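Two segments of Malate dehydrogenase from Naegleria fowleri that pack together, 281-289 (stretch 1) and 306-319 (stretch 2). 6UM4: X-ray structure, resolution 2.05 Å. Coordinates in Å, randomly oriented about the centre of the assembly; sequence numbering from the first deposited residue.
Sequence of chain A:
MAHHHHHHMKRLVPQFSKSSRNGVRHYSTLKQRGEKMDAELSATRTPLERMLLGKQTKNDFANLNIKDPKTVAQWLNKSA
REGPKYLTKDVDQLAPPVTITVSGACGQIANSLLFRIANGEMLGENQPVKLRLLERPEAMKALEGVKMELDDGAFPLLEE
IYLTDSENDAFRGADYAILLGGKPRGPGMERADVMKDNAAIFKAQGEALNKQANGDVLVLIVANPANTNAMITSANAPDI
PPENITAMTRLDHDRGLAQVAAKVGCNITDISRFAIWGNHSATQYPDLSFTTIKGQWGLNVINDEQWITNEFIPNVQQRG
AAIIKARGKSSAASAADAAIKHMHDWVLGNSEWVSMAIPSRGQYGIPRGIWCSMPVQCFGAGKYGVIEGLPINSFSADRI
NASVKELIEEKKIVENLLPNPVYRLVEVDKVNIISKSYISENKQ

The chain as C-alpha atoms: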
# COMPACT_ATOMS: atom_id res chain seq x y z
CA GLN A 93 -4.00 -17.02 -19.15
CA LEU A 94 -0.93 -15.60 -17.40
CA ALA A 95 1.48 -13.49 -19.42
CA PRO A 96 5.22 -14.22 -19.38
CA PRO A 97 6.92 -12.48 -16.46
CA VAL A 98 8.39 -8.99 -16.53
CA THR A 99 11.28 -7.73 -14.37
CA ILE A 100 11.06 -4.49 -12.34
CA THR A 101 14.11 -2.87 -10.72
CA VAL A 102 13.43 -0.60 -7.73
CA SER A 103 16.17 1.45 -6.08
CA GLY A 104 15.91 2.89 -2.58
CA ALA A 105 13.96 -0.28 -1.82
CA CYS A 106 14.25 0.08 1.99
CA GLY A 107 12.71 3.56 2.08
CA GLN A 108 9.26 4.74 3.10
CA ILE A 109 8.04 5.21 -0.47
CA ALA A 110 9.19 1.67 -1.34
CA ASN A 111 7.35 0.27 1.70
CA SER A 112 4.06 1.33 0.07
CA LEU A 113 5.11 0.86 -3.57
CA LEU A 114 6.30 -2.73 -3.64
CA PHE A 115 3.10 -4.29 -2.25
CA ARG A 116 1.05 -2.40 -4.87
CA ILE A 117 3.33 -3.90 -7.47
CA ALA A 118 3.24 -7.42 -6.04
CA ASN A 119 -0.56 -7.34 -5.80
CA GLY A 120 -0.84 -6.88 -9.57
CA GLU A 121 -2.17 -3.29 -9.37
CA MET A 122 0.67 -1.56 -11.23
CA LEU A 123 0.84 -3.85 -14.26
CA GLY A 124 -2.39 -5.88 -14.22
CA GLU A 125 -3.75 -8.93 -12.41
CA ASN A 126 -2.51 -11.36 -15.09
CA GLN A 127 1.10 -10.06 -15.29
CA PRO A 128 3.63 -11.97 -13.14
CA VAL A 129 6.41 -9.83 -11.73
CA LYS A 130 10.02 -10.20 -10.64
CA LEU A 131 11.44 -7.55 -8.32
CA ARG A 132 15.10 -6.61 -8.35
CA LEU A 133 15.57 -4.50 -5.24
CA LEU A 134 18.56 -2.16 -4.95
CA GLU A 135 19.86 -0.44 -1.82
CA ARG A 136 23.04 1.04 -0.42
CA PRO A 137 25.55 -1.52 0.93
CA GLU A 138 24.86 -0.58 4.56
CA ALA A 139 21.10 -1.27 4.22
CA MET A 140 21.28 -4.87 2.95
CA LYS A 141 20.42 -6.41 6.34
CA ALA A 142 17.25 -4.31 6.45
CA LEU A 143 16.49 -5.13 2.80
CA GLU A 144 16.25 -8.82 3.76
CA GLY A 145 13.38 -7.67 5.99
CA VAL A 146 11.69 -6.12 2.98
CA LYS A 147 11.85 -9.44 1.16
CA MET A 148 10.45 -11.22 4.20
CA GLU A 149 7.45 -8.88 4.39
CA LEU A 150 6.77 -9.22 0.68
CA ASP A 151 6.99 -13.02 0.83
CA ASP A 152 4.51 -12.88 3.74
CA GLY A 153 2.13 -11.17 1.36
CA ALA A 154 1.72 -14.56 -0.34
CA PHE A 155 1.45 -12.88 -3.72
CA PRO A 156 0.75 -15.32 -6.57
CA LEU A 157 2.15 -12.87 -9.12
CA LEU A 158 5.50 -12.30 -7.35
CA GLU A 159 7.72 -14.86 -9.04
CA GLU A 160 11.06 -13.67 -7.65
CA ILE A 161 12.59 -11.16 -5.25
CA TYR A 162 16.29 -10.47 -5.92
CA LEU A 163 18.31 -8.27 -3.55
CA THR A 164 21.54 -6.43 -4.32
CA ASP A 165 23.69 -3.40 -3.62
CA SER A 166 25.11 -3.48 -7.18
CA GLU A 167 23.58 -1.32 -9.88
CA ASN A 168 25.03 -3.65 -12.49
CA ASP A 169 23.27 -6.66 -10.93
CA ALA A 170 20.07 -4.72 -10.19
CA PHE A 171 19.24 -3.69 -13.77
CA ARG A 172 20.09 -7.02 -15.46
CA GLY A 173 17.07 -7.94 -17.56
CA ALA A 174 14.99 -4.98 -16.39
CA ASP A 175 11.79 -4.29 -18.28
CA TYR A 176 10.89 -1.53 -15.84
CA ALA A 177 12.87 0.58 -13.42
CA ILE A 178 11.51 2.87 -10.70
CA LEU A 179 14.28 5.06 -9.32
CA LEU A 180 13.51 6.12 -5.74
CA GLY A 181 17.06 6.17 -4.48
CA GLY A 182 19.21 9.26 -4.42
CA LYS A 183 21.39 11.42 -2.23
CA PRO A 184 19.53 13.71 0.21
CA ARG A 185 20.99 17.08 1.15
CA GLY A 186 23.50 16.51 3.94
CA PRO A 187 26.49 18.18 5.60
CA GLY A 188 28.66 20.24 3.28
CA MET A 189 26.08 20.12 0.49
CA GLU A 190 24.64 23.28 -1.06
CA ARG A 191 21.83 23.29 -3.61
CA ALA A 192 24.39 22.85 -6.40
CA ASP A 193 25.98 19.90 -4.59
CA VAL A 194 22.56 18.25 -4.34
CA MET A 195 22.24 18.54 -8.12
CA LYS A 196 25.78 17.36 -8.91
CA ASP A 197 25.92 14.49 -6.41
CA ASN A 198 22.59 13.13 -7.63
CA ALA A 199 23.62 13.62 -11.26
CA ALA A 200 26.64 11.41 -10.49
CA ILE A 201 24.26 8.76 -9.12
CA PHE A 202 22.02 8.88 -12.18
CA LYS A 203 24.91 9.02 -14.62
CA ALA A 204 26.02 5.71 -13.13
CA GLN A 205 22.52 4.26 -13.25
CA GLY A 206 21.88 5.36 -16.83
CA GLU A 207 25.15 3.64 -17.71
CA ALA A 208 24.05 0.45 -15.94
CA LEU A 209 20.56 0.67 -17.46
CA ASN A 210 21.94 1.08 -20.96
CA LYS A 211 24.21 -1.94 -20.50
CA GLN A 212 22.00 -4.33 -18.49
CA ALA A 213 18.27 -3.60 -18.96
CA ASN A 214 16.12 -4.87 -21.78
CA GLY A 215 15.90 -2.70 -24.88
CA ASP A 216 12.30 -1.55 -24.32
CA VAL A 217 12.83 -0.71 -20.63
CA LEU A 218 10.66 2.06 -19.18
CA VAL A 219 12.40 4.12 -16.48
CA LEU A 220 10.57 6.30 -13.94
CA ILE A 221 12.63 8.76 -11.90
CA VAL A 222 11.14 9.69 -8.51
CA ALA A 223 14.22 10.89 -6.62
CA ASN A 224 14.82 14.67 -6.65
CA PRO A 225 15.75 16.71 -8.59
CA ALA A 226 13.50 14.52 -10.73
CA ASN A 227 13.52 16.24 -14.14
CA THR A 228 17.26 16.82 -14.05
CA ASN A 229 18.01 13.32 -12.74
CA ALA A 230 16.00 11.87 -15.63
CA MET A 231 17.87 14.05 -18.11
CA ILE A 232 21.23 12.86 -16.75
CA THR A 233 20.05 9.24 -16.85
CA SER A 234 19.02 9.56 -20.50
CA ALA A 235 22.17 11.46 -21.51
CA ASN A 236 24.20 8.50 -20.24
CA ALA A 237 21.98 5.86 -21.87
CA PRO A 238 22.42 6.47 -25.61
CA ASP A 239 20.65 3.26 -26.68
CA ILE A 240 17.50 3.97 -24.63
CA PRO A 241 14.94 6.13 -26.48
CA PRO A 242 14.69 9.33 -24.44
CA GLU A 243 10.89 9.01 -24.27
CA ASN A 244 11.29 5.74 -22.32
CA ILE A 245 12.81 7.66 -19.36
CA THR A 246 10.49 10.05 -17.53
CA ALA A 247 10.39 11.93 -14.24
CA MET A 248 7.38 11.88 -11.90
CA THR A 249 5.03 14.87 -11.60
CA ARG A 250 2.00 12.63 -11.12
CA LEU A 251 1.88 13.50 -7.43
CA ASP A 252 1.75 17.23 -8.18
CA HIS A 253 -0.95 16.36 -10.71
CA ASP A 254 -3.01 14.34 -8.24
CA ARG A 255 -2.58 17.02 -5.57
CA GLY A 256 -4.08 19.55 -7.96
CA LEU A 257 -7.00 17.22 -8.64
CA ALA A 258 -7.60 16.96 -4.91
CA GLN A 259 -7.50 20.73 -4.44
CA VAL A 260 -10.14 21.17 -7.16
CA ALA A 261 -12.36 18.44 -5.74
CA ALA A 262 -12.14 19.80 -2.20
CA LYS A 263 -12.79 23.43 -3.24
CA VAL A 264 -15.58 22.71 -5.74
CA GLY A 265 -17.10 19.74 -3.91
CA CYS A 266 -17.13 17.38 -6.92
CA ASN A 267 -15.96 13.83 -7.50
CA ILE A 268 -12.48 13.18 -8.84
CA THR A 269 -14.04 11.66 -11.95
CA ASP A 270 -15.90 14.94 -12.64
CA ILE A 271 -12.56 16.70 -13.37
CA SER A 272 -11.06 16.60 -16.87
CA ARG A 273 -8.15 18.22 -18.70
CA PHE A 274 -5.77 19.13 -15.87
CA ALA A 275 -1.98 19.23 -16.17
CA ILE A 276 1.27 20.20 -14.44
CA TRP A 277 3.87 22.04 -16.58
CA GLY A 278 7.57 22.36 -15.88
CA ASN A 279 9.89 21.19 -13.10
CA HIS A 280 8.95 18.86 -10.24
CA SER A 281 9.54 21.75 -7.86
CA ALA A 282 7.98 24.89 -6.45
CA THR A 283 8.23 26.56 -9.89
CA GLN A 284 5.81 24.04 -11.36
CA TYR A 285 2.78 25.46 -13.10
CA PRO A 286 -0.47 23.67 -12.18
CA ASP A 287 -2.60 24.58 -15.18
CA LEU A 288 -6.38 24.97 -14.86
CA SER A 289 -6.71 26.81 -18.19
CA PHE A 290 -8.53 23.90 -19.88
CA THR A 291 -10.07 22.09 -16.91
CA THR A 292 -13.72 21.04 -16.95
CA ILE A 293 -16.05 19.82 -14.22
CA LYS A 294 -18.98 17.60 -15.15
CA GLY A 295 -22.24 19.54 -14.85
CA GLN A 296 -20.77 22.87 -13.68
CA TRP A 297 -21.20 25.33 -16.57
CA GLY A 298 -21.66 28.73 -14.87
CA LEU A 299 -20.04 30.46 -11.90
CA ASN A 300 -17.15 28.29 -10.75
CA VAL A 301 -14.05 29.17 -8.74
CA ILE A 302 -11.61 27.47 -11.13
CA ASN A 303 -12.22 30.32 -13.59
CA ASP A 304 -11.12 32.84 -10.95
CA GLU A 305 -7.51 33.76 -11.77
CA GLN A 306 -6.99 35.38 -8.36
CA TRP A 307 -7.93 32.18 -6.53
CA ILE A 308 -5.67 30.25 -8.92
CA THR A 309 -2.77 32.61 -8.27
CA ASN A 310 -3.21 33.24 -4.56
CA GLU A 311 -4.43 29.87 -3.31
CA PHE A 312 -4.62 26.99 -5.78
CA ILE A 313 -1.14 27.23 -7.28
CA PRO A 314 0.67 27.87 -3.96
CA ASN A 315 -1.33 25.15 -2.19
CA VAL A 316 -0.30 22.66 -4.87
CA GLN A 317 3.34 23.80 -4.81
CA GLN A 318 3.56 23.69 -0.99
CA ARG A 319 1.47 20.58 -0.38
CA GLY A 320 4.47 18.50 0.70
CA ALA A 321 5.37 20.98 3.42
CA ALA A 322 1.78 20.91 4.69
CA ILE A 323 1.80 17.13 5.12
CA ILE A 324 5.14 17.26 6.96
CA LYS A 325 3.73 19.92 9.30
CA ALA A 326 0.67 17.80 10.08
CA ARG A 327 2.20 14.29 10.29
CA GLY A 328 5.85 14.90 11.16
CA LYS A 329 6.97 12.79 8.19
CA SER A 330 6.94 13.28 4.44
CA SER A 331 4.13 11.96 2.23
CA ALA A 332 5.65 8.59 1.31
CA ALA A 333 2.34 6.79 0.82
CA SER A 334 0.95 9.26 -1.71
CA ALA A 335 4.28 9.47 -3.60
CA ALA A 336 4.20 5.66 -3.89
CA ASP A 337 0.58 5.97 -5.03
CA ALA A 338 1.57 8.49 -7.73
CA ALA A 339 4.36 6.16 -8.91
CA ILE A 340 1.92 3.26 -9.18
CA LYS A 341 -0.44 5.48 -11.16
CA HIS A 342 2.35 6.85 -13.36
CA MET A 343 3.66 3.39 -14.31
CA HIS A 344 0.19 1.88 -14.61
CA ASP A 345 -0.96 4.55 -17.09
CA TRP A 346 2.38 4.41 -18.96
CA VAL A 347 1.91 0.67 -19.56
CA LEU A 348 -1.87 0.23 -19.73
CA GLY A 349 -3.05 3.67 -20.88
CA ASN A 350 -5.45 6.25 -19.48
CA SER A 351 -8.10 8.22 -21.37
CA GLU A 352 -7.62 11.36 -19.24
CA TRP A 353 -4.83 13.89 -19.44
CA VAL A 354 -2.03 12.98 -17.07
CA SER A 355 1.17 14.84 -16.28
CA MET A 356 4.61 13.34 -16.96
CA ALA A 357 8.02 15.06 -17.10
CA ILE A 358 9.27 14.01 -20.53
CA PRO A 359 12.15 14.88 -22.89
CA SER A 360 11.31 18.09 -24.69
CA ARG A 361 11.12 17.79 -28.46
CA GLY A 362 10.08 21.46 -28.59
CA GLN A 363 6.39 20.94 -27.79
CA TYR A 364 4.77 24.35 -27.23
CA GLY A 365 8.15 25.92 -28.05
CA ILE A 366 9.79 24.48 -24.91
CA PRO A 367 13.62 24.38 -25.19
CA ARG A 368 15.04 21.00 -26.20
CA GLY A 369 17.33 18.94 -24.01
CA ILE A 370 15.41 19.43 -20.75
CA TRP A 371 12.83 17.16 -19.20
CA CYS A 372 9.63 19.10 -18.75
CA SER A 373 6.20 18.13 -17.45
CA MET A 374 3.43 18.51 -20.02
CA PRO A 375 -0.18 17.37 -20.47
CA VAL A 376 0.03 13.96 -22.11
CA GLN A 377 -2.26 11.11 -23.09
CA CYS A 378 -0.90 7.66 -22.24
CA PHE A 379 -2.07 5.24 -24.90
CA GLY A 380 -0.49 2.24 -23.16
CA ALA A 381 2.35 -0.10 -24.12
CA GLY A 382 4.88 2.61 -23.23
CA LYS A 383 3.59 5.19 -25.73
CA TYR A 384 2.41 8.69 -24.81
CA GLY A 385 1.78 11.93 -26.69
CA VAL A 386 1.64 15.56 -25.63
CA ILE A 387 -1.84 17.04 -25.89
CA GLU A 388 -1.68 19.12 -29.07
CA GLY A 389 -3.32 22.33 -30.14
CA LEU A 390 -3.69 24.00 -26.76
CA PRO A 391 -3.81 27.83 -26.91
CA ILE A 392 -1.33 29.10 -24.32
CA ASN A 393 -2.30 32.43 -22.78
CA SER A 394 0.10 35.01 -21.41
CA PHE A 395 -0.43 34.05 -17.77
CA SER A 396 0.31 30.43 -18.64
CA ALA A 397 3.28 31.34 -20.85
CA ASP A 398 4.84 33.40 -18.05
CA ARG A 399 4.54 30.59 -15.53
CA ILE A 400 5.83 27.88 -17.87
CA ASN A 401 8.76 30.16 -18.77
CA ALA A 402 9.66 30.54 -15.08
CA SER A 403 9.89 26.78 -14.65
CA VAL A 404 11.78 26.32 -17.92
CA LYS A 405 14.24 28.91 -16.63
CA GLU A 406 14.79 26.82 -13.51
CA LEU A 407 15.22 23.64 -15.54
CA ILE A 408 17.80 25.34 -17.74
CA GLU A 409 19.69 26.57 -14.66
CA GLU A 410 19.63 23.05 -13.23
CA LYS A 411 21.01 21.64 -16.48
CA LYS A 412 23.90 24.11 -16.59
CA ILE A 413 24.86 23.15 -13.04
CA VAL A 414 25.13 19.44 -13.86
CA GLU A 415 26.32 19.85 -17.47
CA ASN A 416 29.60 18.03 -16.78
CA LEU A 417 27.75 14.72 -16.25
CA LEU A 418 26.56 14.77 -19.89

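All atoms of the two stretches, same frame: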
# COMPACT_ATOMS: atom_id res chain seq x y z
N SER A 281 8.98 20.84 -8.84
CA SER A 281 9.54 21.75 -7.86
C SER A 281 8.52 22.84 -7.60
O SER A 281 7.42 22.84 -8.17
CB SER A 281 10.85 22.36 -8.35
OG SER A 281 10.56 23.38 -9.29
N ALA A 282 8.90 23.80 -6.76
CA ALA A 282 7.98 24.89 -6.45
C ALA A 282 7.75 25.84 -7.62
O ALA A 282 6.84 26.67 -7.53
CB ALA A 282 8.50 25.68 -5.25
N THR A 283 8.51 25.74 -8.72
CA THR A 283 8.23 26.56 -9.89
C THR A 283 7.25 25.90 -10.85
O THR A 283 6.96 26.46 -11.91
CB THR A 283 9.52 26.88 -10.67
OG1 THR A 283 9.93 25.72 -11.41
CG2 THR A 283 10.62 27.33 -9.72
N GLN A 284 6.75 24.72 -10.50
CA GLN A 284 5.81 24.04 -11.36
C GLN A 284 4.62 24.95 -11.64
O GLN A 284 4.29 25.85 -10.87
CB GLN A 284 5.33 22.75 -10.70
CG GLN A 284 4.45 23.03 -9.50
CD GLN A 284 4.08 21.77 -8.76
OE1 GLN A 284 3.06 21.15 -9.06
NE2 GLN A 284 4.87 21.42 -7.75
N TYR A 285 3.98 24.71 -12.78
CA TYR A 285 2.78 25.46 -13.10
C TYR A 285 1.60 24.51 -13.16
O TYR A 285 1.41 23.82 -14.17
CB TYR A 285 2.92 26.23 -14.42
CG TYR A 285 1.64 26.89 -14.82
CD1 TYR A 285 0.88 27.61 -13.89
CD2 TYR A 285 1.16 26.77 -16.11
CE1 TYR A 285 -0.31 28.20 -14.26
CE2 TYR A 285 -0.02 27.36 -16.48
CZ TYR A 285 -0.75 28.07 -15.55
OH TYR A 285 -1.92 28.65 -15.95
N PRO A 286 0.79 24.43 -12.10
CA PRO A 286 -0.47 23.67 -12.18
C PRO A 286 -1.46 24.45 -13.03
O PRO A 286 -1.82 25.58 -12.70
CB PRO A 286 -0.92 23.58 -10.72
CG PRO A 286 0.25 24.11 -9.88
CD PRO A 286 0.97 25.06 -10.79
N ASP A 287 -1.92 23.85 -14.12
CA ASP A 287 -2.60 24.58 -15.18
C ASP A 287 -4.07 24.19 -15.19
O ASP A 287 -4.41 23.05 -15.53
CB ASP A 287 -1.93 24.31 -16.53
CG ASP A 287 -2.49 25.17 -17.66
OD1 ASP A 287 -3.34 26.05 -17.40
OD2 ASP A 287 -2.04 24.98 -18.81
N LEU A 288 -4.94 25.13 -14.80
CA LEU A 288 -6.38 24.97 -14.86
C LEU A 288 -6.99 25.56 -16.12
O LEU A 288 -8.22 25.56 -16.25
CB LEU A 288 -7.05 25.63 -13.64
CG LEU A 288 -6.91 24.88 -12.30
CD1 LEU A 288 -7.49 25.65 -11.12
CD2 LEU A 288 -7.54 23.51 -12.42
N SER A 289 -6.17 26.03 -17.07
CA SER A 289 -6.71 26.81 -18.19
C SER A 289 -7.75 26.03 -18.98
O SER A 289 -8.64 26.64 -19.57
CB SER A 289 -5.60 27.27 -19.14
OG SER A 289 -4.57 27.97 -18.48
N GLN A 306 -7.58 34.97 -9.63
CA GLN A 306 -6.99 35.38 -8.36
C GLN A 306 -6.94 34.21 -7.39
O GLN A 306 -5.96 34.05 -6.65
CB GLN A 306 -7.76 36.56 -7.78
CG GLN A 306 -7.70 37.76 -8.70
CD GLN A 306 -8.22 39.04 -8.06
OE1 GLN A 306 -8.71 39.02 -6.92
NE2 GLN A 306 -8.12 40.16 -8.78
N TRP A 307 -7.98 33.37 -7.37
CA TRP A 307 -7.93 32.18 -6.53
C TRP A 307 -6.84 31.23 -7.03
O TRP A 307 -6.09 30.66 -6.23
CB TRP A 307 -9.29 31.48 -6.54
CG TRP A 307 -9.26 30.13 -5.85
CD1 TRP A 307 -9.30 29.89 -4.51
CD2 TRP A 307 -9.17 28.84 -6.48
NE1 TRP A 307 -9.26 28.54 -4.26
CE2 TRP A 307 -9.18 27.87 -5.46
CE3 TRP A 307 -9.11 28.42 -7.81
CZ2 TRP A 307 -9.11 26.50 -5.72
CZ3 TRP A 307 -9.04 27.06 -8.07
CH2 TRP A 307 -9.04 26.12 -7.04
N ILE A 308 -6.73 31.08 -8.35
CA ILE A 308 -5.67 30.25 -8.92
C ILE A 308 -4.31 30.74 -8.43
O ILE A 308 -3.49 29.96 -7.93
CB ILE A 308 -5.74 30.27 -10.45
CG1 ILE A 308 -7.03 29.61 -10.93
CG2 ILE A 308 -4.52 29.59 -11.06
CD1 ILE A 308 -7.13 29.57 -12.42
N THR A 309 -4.08 32.04 -8.56
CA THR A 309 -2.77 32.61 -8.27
C THR A 309 -2.49 32.65 -6.77
O THR A 309 -1.37 32.37 -6.34
CB THR A 309 -2.68 34.02 -8.85
OG1 THR A 309 -2.80 33.94 -10.28
CG2 THR A 309 -1.33 34.64 -8.52
N ASN A 310 -3.49 33.01 -5.97
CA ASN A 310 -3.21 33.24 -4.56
C ASN A 310 -3.41 32.02 -3.69
O ASN A 310 -2.89 31.99 -2.56
CB ASN A 310 -4.08 34.38 -4.01
CG ASN A 310 -3.84 35.68 -4.75
OD1 ASN A 310 -2.73 35.95 -5.20
ND2 ASN A 310 -4.86 36.51 -4.82
N GLU A 311 -4.17 31.03 -4.15
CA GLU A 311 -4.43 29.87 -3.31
C GLU A 311 -4.08 28.57 -4.02
O GLU A 311 -3.22 27.82 -3.56
CB GLU A 311 -5.88 29.87 -2.84
CG GLU A 311 -6.22 31.03 -1.93
CD GLU A 311 -7.59 30.88 -1.28
OE1 GLU A 311 -7.84 29.84 -0.62
OE2 GLU A 311 -8.41 31.81 -1.46
N PHE A 312 -4.76 28.30 -5.14
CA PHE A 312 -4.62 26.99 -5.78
C PHE A 312 -3.17 26.68 -6.09
O PHE A 312 -2.62 25.69 -5.60
CB PHE A 312 -5.47 26.93 -7.04
CG PHE A 312 -5.31 25.66 -7.80
CD1 PHE A 312 -5.91 24.49 -7.34
CD2 PHE A 312 -4.54 25.63 -8.96
CE1 PHE A 312 -5.77 23.29 -8.04
CE2 PHE A 312 -4.38 24.43 -9.67
CZ PHE A 312 -4.99 23.26 -9.21
N ILE A 313 -2.51 27.52 -6.89
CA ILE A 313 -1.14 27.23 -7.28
C ILE A 313 -0.21 27.12 -6.08
O ILE A 313 0.56 26.15 -6.01
CB ILE A 313 -0.64 28.25 -8.32
CG1 ILE A 313 -1.31 28.00 -9.67
CG2 ILE A 313 0.88 28.15 -8.45
CD1 ILE A 313 -0.92 29.00 -10.74
N PRO A 314 -0.21 28.05 -5.12
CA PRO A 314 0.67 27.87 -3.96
C PRO A 314 0.32 26.66 -3.11
O PRO A 314 1.22 26.02 -2.55
CB PRO A 314 0.50 29.17 -3.17
CG PRO A 314 -0.70 29.83 -3.73
CD PRO A 314 -0.86 29.37 -5.13
N ASN A 315 -0.97 26.33 -2.97
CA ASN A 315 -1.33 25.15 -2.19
C ASN A 315 -0.79 23.88 -2.83
O ASN A 315 -0.35 22.96 -2.13
CB ASN A 315 -2.85 25.05 -2.04
CG ASN A 315 -3.42 26.07 -1.08
OD1 ASN A 315 -2.70 26.63 -0.25
ND2 ASN A 315 -4.71 26.32 -1.19
N VAL A 316 -0.81 23.82 -4.16
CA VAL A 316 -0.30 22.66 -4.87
C VAL A 316 1.22 22.61 -4.74
O VAL A 316 1.80 21.54 -4.54
CB VAL A 316 -0.74 22.69 -6.34
CG1 VAL A 316 -0.12 21.51 -7.08
CG2 VAL A 316 -2.24 22.63 -6.48
N GLN A 317 1.88 23.76 -4.87
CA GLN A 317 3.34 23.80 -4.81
C GLN A 317 3.84 23.44 -3.42
O GLN A 317 4.89 22.80 -3.28
CB GLN A 317 3.85 25.20 -5.19
CG GLN A 317 3.66 25.60 -6.64
CD GLN A 317 3.90 27.08 -6.86
OE1 GLN A 317 3.76 27.89 -5.93
NE2 GLN A 317 4.27 27.44 -8.09
N GLN A 318 3.11 23.83 -2.37
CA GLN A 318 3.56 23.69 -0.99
C GLN A 318 2.91 22.53 -0.27
O GLN A 318 3.01 22.43 0.95
CB GLN A 318 3.30 24.99 -0.22
CG GLN A 318 3.98 26.17 -0.86
CD GLN A 318 5.48 25.97 -0.94
OE1 GLN A 318 6.09 25.37 -0.05
NE2 GLN A 318 6.09 26.46 -2.02
N ARG A 319 2.23 21.65 -1.01
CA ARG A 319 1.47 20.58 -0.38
C ARG A 319 2.36 19.64 0.43
O ARG A 319 1.96 19.15 1.49
CB ARG A 319 0.71 19.81 -1.46
CG ARG A 319 -0.11 18.68 -0.89
CD ARG A 319 -1.21 19.16 0.02
NE ARG A 319 -2.23 18.13 0.13
CZ ARG A 319 -3.44 18.30 0.64
NH1 ARG A 319 -3.80 19.49 1.11
NH2 ARG A 319 -4.29 17.29 0.68

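How do a short strand and a helix come to lie against each other here? Strand 285-287 and helix 306-317 approach to 8.5 Å between their axes, and their N-to-C directions differ by 117°, so the strand crosses the helix obliquely, nearer perpendicular than antiparallel; the register nonetheless runs in reverse, with Leu288 nearest Ile308, Pro286 nearest Ile313 and Ala282 nearest Gln317. Directions alternate along the strand and into the residue after it: the CA-to-CB bonds of Pro286 and of Leu288, just past the strand, point toward the helix, while that of Asp287 points away. Asp287 OD1 accepts hydrogen bonds from Ser289 OG (2.5 Å) and Ser289 N (2.8 Å), while its OD2 is bonded elsewhere in the structure.

What does the first part of the helix offer to Leu288? It offers an apolar pocket, which the CD1 methyl of Leu288 enters. Leu288 CD1 lies 3.7 Å from Trp307 CZ3, at the edge of the indole and near its plane, and 4.0 Å from Ile308 CG1. Thr309, Asn310 and Glu311 follow without touching stretch 1. Between 308 and 312 the helix widens into a pi-type turn, in which Phe312 N bonds to Trp307 O (2.9 Å) and Ile313 N to Ile308 O (2.8 Å). Phe312 adds a third contact to the methyl from this stretch: Leu288 CD1 stands 3.7 Å from the centroid of the Phe312 ring and only 15° off the ring normal, a CH-pi contact in which a weakly polarised C-H group meets the electron-rich face.

How does the middle of the helix receive the strand? Mainly through Pro286, whose compact ring reaches three helix residues. Pro286 CB lies 3.7 Å from Phe312 CE2, its CD 3.9 Å from Ile313 CG2, and its CG 3.8 Å from Val316 CG1. Ile313 also meets Tyr285: although the CA-to-CB bond of Tyr285 points away, its ring brings CE1 to 3.7 Å from Ile313 CD1, which sits at the ring edge. The helix is kinked at Pro314, where the nitrogen, which in proline carries no hydrogen, makes no bond to the turn before. Val316 continues the apolar surface, but its CG1 also lies 3.8 Å from Gln284 OE1, a buried oxygen with no polar partner in the model.

Where does polar bonding join the two stretches? It comes at the end of the helix, where Gln317 NE2 donates a hydrogen bond to Gln284 O, at 3.2 Å and a favourable 159°. Gln317 NE2 is also only 2.7 Å from Ala282 O, but the angle there is too poor for a hydrogen bond. The aliphatic parts of the two glutamines pack as well, with Gln284 CG 3.9 Å from Gln317 CG. Stretch 1 is shaped here by a type I turn from Ser281 to Gln284, closed by Gln284 N to Ser281 O (3.1 Å) and reinforced by Gln284 NE2 to the same Ser281 O (2.9 Å). Gln318 adds a peripheral touch, its NE2 lying 4.1 Å from Ala282 CB.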